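Local coordinates for Lin1909 protein (Listeria innocua, PDB 3FIJ) that binds a manganese ion and probably acts as a gamma-glutamyl-gamma-aminobutyrate hydrolase of the class I glutamine amidotransferase-like family, at residues L232-A235 and L236-S240. Sequence-based numbering, arbitrary orientation.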
loop_
_atom_site.group_PDB
_atom_site.type_symbol
_atom_site.label_atom_id
_atom_site.label_comp_id
_atom_site.label_asym_id
_atom_site.label_seq_id
_atom_site.Cartn_x
_atom_site.Cartn_y
_atom_site.Cartn_z
ATOM N N LEU A 232 -16.858 30.945 -17.408
ATOM C CA LEU A 232 -16.631 30.126 -18.590
ATOM C C LEU A 232 -17.787 29.160 -18.778
ATOM O O LEU A 232 -18.355 29.060 -19.865
ATOM C CB LEU A 232 -15.306 29.366 -18.461
ATOM C CG LEU A 232 -14.066 30.134 -18.939
ATOM C CD1 LEU A 232 -14.079 31.552 -18.369
ATOM C CD2 LEU A 232 -12.807 29.390 -18.536
ATOM N N PHE A 233 -18.151 28.452 -17.719
ATOM C CA PHE A 233 -19.255 27.510 -17.834
ATOM C C PHE A 233 -20.576 28.253 -18.037
ATOM O O PHE A 233 -21.486 27.749 -18.709
ATOM C CB PHE A 233 -19.342 26.620 -16.596
ATOM C CG PHE A 233 -18.114 25.792 -16.356
ATOM C CD1 PHE A 233 -17.104 26.248 -15.516
ATOM C CD2 PHE A 233 -17.960 24.556 -16.984
ATOM C CE1 PHE A 233 -15.960 25.492 -15.306
ATOM C CE2 PHE A 233 -16.818 23.791 -16.780
ATOM C CZ PHE A 233 -15.815 24.263 -15.938
ATOM N N GLN A 234 -20.676 29.451 -17.461
ATOM C CA GLN A 234 -21.886 30.261 -17.587
ATOM C C GLN A 234 -22.090 30.605 -19.054
ATOM O O GLN A 234 -23.203 30.497 -19.581
ATOM C CB GLN A 234 -21.763 31.551 -16.769
ATOM C CG GLN A 234 -23.036 32.393 -16.751
ATOM C CD GLN A 234 -24.223 31.643 -16.163
ATOM O OE1 GLN A 234 -24.225 31.281 -14.982
ATOM N NE2 GLN A 234 -25.236 31.404 -16.986
ATOM N N ALA A 235 -21.005 31.008 -19.712
ATOM C CA ALA A 235 -21.051 31.363 -21.129
ATOM C C ALA A 235 -21.555 30.180 -21.964
ATOM O O ALA A 235 -22.409 30.343 -22.832
ATOM C CB ALA A 235 -19.671 31.796 -21.600
ATOM N N LEU A 236 -21.031 28.988 -21.703
ATOM C CA LEU A 236 -21.471 27.806 -22.443
ATOM C C LEU A 236 -22.979 27.615 -22.296
ATOM O O LEU A 236 -23.678 27.367 -23.271
ATOM C CB LEU A 236 -20.762 26.549 -21.935
ATOM C CG LEU A 236 -21.367 25.259 -22.501
ATOM C CD1 LEU A 236 -21.166 25.210 -24.023
ATOM C CD2 LEU A 236 -20.721 24.053 -21.831
ATOM N N VAL A 237 -23.477 27.727 -21.068
ATOM C CA VAL A 237 -24.902 27.560 -20.822
ATOM C C VAL A 237 -25.716 28.705 -21.423
ATOM O O VAL A 237 -26.782 28.474 -21.995
ATOM C CB VAL A 237 -25.200 27.440 -19.306
ATOM C CG1 VAL A 237 -26.704 27.561 -19.047
ATOM C CG2 VAL A 237 -24.682 26.097 -18.788
ATOM N N ASP A 238 -25.220 29.935 -21.294
ATOM C CA ASP A 238 -25.923 31.088 -21.862
ATOM C C ASP A 238 -26.053 30.909 -23.364
ATOM O O ASP A 238 -27.120 31.108 -23.945
ATOM C CB ASP A 238 -25.160 32.393 -21.598
ATOM C CG ASP A 238 -25.253 32.842 -20.160
ATOM O OD1 ASP A 238 -26.169 32.366 -19.455
ATOM O OD2 ASP A 238 -24.423 33.677 -19.738
ATOM N N GLU A 239 -24.946 30.521 -23.983
ATOM C CA GLU A 239 -24.900 30.322 -25.417
ATOM C C GLU A 239 -25.779 29.148 -25.850
ATOM O O GLU A 239 -26.516 29.248 -26.831
ATOM C CB GLU A 239 -23.454 30.106 -25.851
ATOM C CG GLU A 239 -23.081 30.756 -27.173
ATOM C CD GLU A 239 -23.191 32.273 -27.156
ATOM O OE1 GLU A 239 -22.796 32.907 -26.154
ATOM O OE2 GLU A 239 -23.658 32.838 -28.166
ATOM N N SER A 240 -25.726 28.038 -25.125
ATOM C CA SER A 240 -26.555 26.909 -25.515
ATOM C C SER A 240 -28.020 27.284 -25.336
ATOM O O SER A 240 -28.904 26.654 -25.917
ATOM C CB SER A 240 -26.209 25.651 -24.703
ATOM O OG SER A 240 -26.626 25.764 -23.361
#
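The amide of Gln234 and the carboxylate of Asp238, one helical turn apart, are the flat groups that meet here, with their planes 34° apart. NE2 of Gln234 gives a hydrogen bond to OD1 of Asp238 at 2.8 Å, with the acceptor close to the amide plane. NE2 comes to OD1 from above the carboxylate plane, 45° out of it. Gln234 reaches this position because its chain, with CG anti to the backbone N (chi1 -175°), bends at the next bond; its CG then passes 3.5 Å from OD2 of Asp238. A long amide and a short acid suit this i to i+4 pair, on a partly exposed flank of the helix. Beneath them the backbone repeats the same spacing, Asp238 N bonding to Gln234 O at 2.7 Å and Glu239 N to Ala235 O at 2.8 Å. Ala235, buried, brings no more than a methyl group, a small side chain that suits a closely packed place. Near the helix end, Ser240 turns its hydroxyl back to donate from OG to Val237 O at 3.0 Å, which gives the hydroxyl of this buried serine a partner within its own helix. Leu232, Phe233, Leu236 and Val237 are buried and make the packing of helix 227-241 on its neighbours. Leu232 and Leu236 lie on Phe112 of strand 111-114 in the central sheet, and the ring of Phe233 meets that of Phe112 edge-to-face while also touching Ile114. Phe233 also touches Ala36, and Gln234 and Val237 touch Val40, so this C-terminal helix joins strand 111-114 to helix 31-40.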